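Local structure of phosphoacetylglucosamine mutase (Aspergillus lentulus, 5O9X) at residues T530-A533 / N534-D538; A338-N341 / G342-E346. The protein catalyses the interconversion of N-acetylglucosamine 6-phosphate and N-acetylglucosamine 1-phosphate, a step towards UDP-N-acetylglucosamine. The protein carries 1 engineered substitution. All blocks are in the same frame, centred on the assembly; numbering follows the deposited sequence.

How the contacts relate
Contact 2 comes first along the chain. It lies where strand 332-337 gives way to helix 342-350, in domain III. Contact 1 follows on helix 522-539, near the C-terminus. The centres are 22 Å apart and the nearest atoms about 11 Å. Strands 458-463 and 513-518 link them indirectly. In contact 1 one side of helix 522-539 packs on these strands of the C-terminal domain, while T530, R531 and N534 are exposed. N341 of contact 2 reaches S458, Y516 and E518 of the same strands, at the join between that domain and domain III. The V536 side chain of contact 1 is about 13 Å from the bound glucose 1,6-bisphosphate and the A340 side chain of contact 2 about 11 Å.

Contact 1: residues T530-A533 / N534-D538; sequences TRVA and NAVRD
The carbonyl oxygen A533 O meets two parts of R537. It accepts the backbone bond from R537 N at 2.9 Å, and it also sits 3.6 Å above the plane of the R537 guanidinium, offset toward the rim. The side chain curls back to make this possible. CG lies anti to the backbone N (chi1 -155°), and the chain then bends at chi3 (-61°), which turns the guanidinium toward the preceding turn. There R537 NH2 comes within 4.0 Å of A533 CB. The second terminal nitrogen, R537 NH1, donates to N534 OD1 over 2.7 Å. This acceptor lies in the guanidinium plane and the donor lies in the amide carbonyl plane, so the bond helps to fix the rotation of both flat groups. N534 runs alongside T530, the two pointing the same way, with N534 ND2 4.0 Å from T530 CG2. The T530 hydroxyl turns to its own helix and bonds to D526 O.

All of this lies on helix 522-539 of the C-terminal domain, whose family belongs to the TBP-like clan. The helix backbone has regular i to i+4 bonds, including N534 N to T530 O and A535 N to R531 O. Its inner side faces the domain's strands. V532 and V536 stand one turn apart there, with V532 CG1 4.3 Å from V536 CG2. The branch V536 CG2 also packs 3.3 Å from V532 O, close to where V536 N bonds to that oxygen. V532 rests on V515 and on I490 and L493 of helix 486-495. V536 meets V513, V515, V463 and F471, and A533 meets V461 and V463. On the exposed side R531 NE pairs with D527 in a salt bridge.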
ATOM      1  N   THR A 530      13.589  23.228  -4.325  1.00 14.03           N
ATOM      2  CA  THR A 530      12.879  24.508  -4.294  1.00 14.91           C
ATOM      3  C   THR A 530      12.854  25.091  -5.711  1.00 15.36           C
ATOM      4  O   THR A 530      11.832  25.657  -6.151  1.00 16.35           O
ATOM      5  CB  THR A 530      13.569  25.498  -3.354  1.00 16.09           C
ATOM      6  OG1 THR A 530      13.507  24.987  -2.032  1.00 16.96           O
ATOM      7  CG2 THR A 530      12.841  26.930  -3.328  1.00 19.27           C
ATOM      8  N   ARG A 531      13.976  25.035  -6.433  1.00 15.46           N
ATOM      9  CA  ARG A 531      14.005  25.600  -7.805  1.00 14.96           C
ATOM     10  C   ARG A 531      13.076  24.862  -8.778  1.00 14.47           C
ATOM     11  O   ARG A 531      12.349  25.488  -9.651  1.00 13.04           O
ATOM     12  CB  ARG A 531      15.472  25.614  -8.382  1.00 13.43           C
ATOM     13  CG  ARG A 531      16.338  26.603  -7.627  1.00 13.45           C
ATOM     14  CD  ARG A 531      17.776  26.481  -8.123  1.00 14.17           C
ATOM     15  NE  ARG A 531      18.742  27.389  -7.450  1.00 15.93           N
ATOM     16  CZ  ARG A 531      19.130  28.583  -7.953  1.00 18.02           C
ATOM     17  NH1 ARG A 531      18.589  29.088  -9.078  1.00 14.77           N
ATOM     18  NH2 ARG A 531      20.040  29.285  -7.312  1.00 16.24           N
ATOM     19  N   VAL A 532      13.060  23.533  -8.639  1.00 14.54           N
ATOM     20  CA  VAL A 532      12.098  22.674  -9.459  1.00 13.08           C
ATOM     21  C   VAL A 532      10.667  23.014  -9.046  1.00 14.38           C
ATOM     22  O   VAL A 532       9.789  23.205  -9.932  1.00 13.70           O
ATOM     23  CB  VAL A 532      12.405  21.138  -9.318  1.00 14.17           C
ATOM     24  CG1 VAL A 532      11.303  20.304 -10.026  1.00 12.36           C
ATOM     25  CG2 VAL A 532      13.783  20.859  -9.997  1.00 14.16           C
ATOM     26  N   ALA A 533      10.384  23.044  -7.719  1.00 13.43           N
ATOM     27  CA  ALA A 533       9.001  23.376  -7.350  1.00 14.69           C
ATOM     28  C   ALA A 533       8.550  24.773  -7.898  1.00 15.35           C
ATOM     29  O   ALA A 533       7.375  24.958  -8.212  1.00 14.97           O
ATOM     30  CB  ALA A 533       8.889  23.372  -5.817  1.00 16.72           C
ATOM     31  N   ASN A 534       9.445  25.763  -7.854  1.00 14.97           N
ATOM     32  CA  ASN A 534       9.051  27.107  -8.376  1.00 16.92           C
ATOM     33  C   ASN A 534       8.784  27.041  -9.887  1.00 17.99           C
ATOM     34  O   ASN A 534       7.843  27.611 -10.364  1.00 19.79           O
ATOM     35  CB  ASN A 534      10.148  28.095  -8.094  1.00 17.02           C
ATOM     36  CG  ASN A 534      10.127  28.538  -6.632  1.00 18.85           C
ATOM     37  OD1 ASN A 534       9.132  28.330  -5.902  1.00 17.71           O
ATOM     38  ND2 ASN A 534      11.203  29.157  -6.209  1.00 17.26           N
ATOM     39  N   ALA A 535       9.581  26.283 -10.618  1.00 16.03           N
ATOM     40  CA  ALA A 535       9.319  26.057 -12.098  1.00 16.27           C
ATOM     41  C   ALA A 535       7.981  25.366 -12.361  1.00 16.91           C
ATOM     42  O   ALA A 535       7.202  25.747 -13.293  1.00 16.73           O
ATOM     43  CB  ALA A 535      10.498  25.277 -12.709  1.00 15.24           C
ATOM     44  N   VAL A 536       7.618  24.385 -11.503  1.00 16.17           N
ATOM     45  CA  VAL A 536       6.306  23.700 -11.618  1.00 16.27           C
ATOM     46  C   VAL A 536       5.151  24.659 -11.287  1.00 19.89           C
ATOM     47  O   VAL A 536       4.154  24.692 -11.970  1.00 19.69           O
ATOM     48  CB  VAL A 536       6.268  22.484 -10.587  1.00 17.40           C
ATOM     49  CG1 VAL A 536       4.884  21.877 -10.396  1.00 17.15           C
ATOM     50  CG2 VAL A 536       7.295  21.403 -10.996  1.00 15.94           C
ATOM     51  N   ARG A 537       5.307  25.395 -10.193  1.00 21.77           N
ATOM     52  CA  ARG A 537       4.221  26.272  -9.683  1.00 28.18           C
ATOM     53  C   ARG A 537       3.921  27.301 -10.748  1.00 26.13           C
ATOM     54  O   ARG A 537       2.776  27.413 -11.146  1.00 31.41           O
ATOM     55  CB  ARG A 537       4.590  26.925  -8.341  1.00 26.57           C
ATOM     56  CG  ARG A 537       3.304  27.299  -7.529  1.00 34.78           C
ATOM     57  CD  ARG A 537       3.681  27.808  -6.088  1.00 36.31           C
ATOM     58  NE  ARG A 537       4.415  26.845  -5.198  1.00 33.95           N
ATOM     59  CZ  ARG A 537       5.739  26.746  -5.018  1.00 31.74           C
ATOM     60  NH1 ARG A 537       6.537  27.515  -5.702  1.00 37.34           N
ATOM     61  NH2 ARG A 537       6.287  25.862  -4.142  1.00 27.34           N
ATOM     62  N   ASP A 538       4.956  27.920 -11.278  1.00 25.42           N
ATOM     63  CA  ASP A 538       4.891  28.840 -12.380  1.00 32.04           C
ATOM     64  C   ASP A 538       4.154  28.238 -13.607  1.00 34.77           C
ATOM     65  O   ASP A 538       3.121  28.796 -14.067  1.00 31.97           O
ATOM     66  CB  ASP A 538       6.314  29.304 -12.700  1.00 33.23           C
ATOM     67  CG  ASP A 538       6.385  30.355 -13.767  1.00 51.71           C
ATOM     68  OD1 ASP A 538       5.475  30.393 -14.630  1.00 60.88           O
ATOM     69  OD2 ASP A 538       7.390  31.133 -13.752  1.00 51.82           O
TER

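Contact 2: residues A338-N341 / G342-E346; sequences AYAN and GSSTE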
ATOM      1  N   ALA A 338      10.485   5.796  -8.735  1.00 13.78           N
ATOM      2  CA  ALA A 338      11.434   6.897  -8.897  1.00 13.91           C
ATOM      3  C   ALA A 338      11.615   7.636  -7.560  1.00 13.06           C
ATOM      4  O   ALA A 338      12.631   8.303  -7.402  1.00 14.73           O
ATOM      5  CB  ALA A 338      10.930   7.829 -10.024  1.00 12.28           C
ATOM      6  N   TYR A 339      10.716   7.435  -6.573  1.00 11.39           N
ATOM      7  CA  TYR A 339      10.851   8.092  -5.274  1.00 12.02           C
ATOM      8  C   TYR A 339      11.930   7.379  -4.440  1.00 13.83           C
ATOM      9  O   TYR A 339      12.273   7.892  -3.344  1.00 14.45           O
ATOM     10  CB  TYR A 339       9.512   8.002  -4.496  1.00 12.67           C
ATOM     11  CG  TYR A 339       8.495   8.963  -5.109  1.00 12.50           C
ATOM     12  CD1 TYR A 339       8.636  10.340  -4.901  1.00 13.52           C
ATOM     13  CD2 TYR A 339       7.533   8.506  -5.997  1.00 14.55           C
ATOM     14  CE1 TYR A 339       7.771  11.241  -5.474  1.00 13.56           C
ATOM     15  CE2 TYR A 339       6.630   9.412  -6.574  1.00 14.75           C
ATOM     16  CZ  TYR A 339       6.812  10.776  -6.336  1.00 14.26           C
ATOM     17  OH  TYR A 339       5.994  11.708  -6.953  1.00 14.22           O
ATOM     18  N   ALA A 340      12.399   6.184  -4.868  1.00 13.31           N
ATOM     19  CA  ALA A 340      13.445   5.511  -4.104  1.00 13.94           C
ATOM     20  C   ALA A 340      14.731   6.334  -4.061  1.00 13.99           C
ATOM     21  O   ALA A 340      15.161   6.905  -5.088  1.00 15.26           O
ATOM     22  CB  ALA A 340      13.769   4.126  -4.681  1.00 13.64           C
ATOM     23  N   ASN A 341      15.332   6.417  -2.901  1.00 13.12           N
ATOM     24  CA  ASN A 341      16.607   7.144  -2.804  1.00 14.53           C
ATOM     25  C   ASN A 341      17.665   6.480  -3.713  1.00 14.61           C
ATOM     26  O   ASN A 341      17.780   5.243  -3.759  1.00 14.56           O
ATOM     27  CB  ASN A 341      17.098   7.075  -1.360  1.00 15.49           C
ATOM     28  CG  ASN A 341      18.159   8.084  -1.096  1.00 18.79           C
ATOM     29  OD1 ASN A 341      19.335   7.839  -1.411  1.00 18.72           O
ATOM     30  ND2 ASN A 341      17.764   9.233  -0.579  1.00 13.88           N
ATOM     31  N   GLY A 342      18.416   7.303  -4.461  1.00 14.66           N
ATOM     32  CA  GLY A 342      19.427   6.743  -5.407  1.00 15.45           C
ATOM     33  C   GLY A 342      20.406   5.853  -4.693  1.00 14.93           C
ATOM     34  O   GLY A 342      20.923   4.977  -5.311  1.00 16.47           O
ATOM     35  N   SER A 343      20.717   6.112  -3.428  1.00 15.15           N
ATOM     36  CA  SER A 343      21.642   5.234  -2.714  1.00 16.79           C
ATOM     37  C   SER A 343      21.100   3.795  -2.528  1.00 18.87           C
ATOM     38  O   SER A 343      21.926   2.814  -2.492  1.00 16.18           O
ATOM     39  CB  SER A 343      22.009   5.788  -1.354  1.00 17.38           C
ATOM     40  OG  SER A 343      22.778   6.977  -1.519  1.00 18.54           O
ATOM     41  N   SER A 344      19.773   3.641  -2.434  1.00 16.77           N
ATOM     42  CA  SER A 344      19.173   2.312  -2.236  1.00 16.19           C
ATOM     43  C   SER A 344      19.283   1.533  -3.549  1.00 18.99           C
ATOM     44  O   SER A 344      19.609   0.345  -3.537  1.00 18.41           O
ATOM     45  CB  SER A 344      17.672   2.407  -1.778  1.00 15.34           C
ATOM     46  OG  SER A 344      16.847   2.912  -2.820  1.00 15.44           O
ATOM     47  N   THR A 345      19.081   2.221  -4.678  1.00 17.38           N
ATOM     48  CA  THR A 345      19.251   1.597  -5.986  1.00 16.87           C
ATOM     49  C   THR A 345      20.709   1.089  -6.195  1.00 16.89           C
ATOM     50  O   THR A 345      20.915  -0.002  -6.719  1.00 18.74           O
ATOM     51  CB  THR A 345      18.810   2.580  -7.092  1.00 19.07           C
ATOM     52  OG1 THR A 345      17.466   3.119  -6.779  1.00 18.50           O
ATOM     53  CG2 THR A 345      18.825   1.913  -8.530  1.00 18.14           C
ATOM     54  N   GLU A 346      21.662   1.927  -5.827  1.00 17.95           N
ATOM     55  CA  GLU A 346      23.065   1.666  -5.954  1.00 22.48           C
ATOM     56  C   GLU A 346      23.445   0.446  -5.072  1.00 23.57           C
ATOM     57  O   GLU A 346      24.202  -0.425  -5.497  1.00 24.73           O
ATOM     58  CB  GLU A 346      23.827   2.941  -5.510  1.00 25.70           C
ATOM     59  CG  GLU A 346      25.360   2.721  -5.461  1.00 29.99           C
ATOM     60  CD  GLU A 346      26.171   3.925  -4.929  1.00 35.34           C
ATOM     61  OE1 GLU A 346      25.912   4.507  -3.781  1.00 32.51           O
ATOM     62  OE2 GLU A 346      27.104   4.282  -5.700  1.00 35.46           O
TER
HETATM   63  O   HOH W   1      16.383   5.543  -7.138  1.00 17.48           O
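N341 reaches forward over the start of the helix to meet the backbone of S343. Its CB lies 3.4 Å from G342 N, the next peptide nitrogen. CG is anti to the backbone N (chi1 -164°), which carries the amide along the first turn. OD1 then accepts from S343 N at 3.0 Å, with the donor tilted modestly from the amide carbonyl plane. S343 CB packs beside the same oxygen, at 3.4 Å. The other branch, ND2, donates to L456 O. Both ends of the buried amide are thus bonded. G342 N has a partner in E518 OE1.

The backbone oxygen N341 O is gripped by two groups of one residue. S344 OG donates to it at 2.7 Å, in the carbonyl plane. S344 N donates at 2.9 Å from well above that plane. A chi1 of 68° sets the S344 hydroxyl between its own backbone N and carbonyl carbon, where it can reach back to this oxygen. A weak bond from T345 N to N341 O adds to these. S344 OG also bonds to Q336 NE2, and T345 OG1 to Q336 OE1, so one glutamine side chain serves both hydroxyls. A water donates to both A340 O and T345 OG1 and so bridges the loop to the first turn of the helix.

N341 is the N-cap of helix 342-350, and its bond from OD1 to S343 N forms an Asx turn. The cap follows strand 332-337, at a strand-to-helix connection of the alpha/beta domain III.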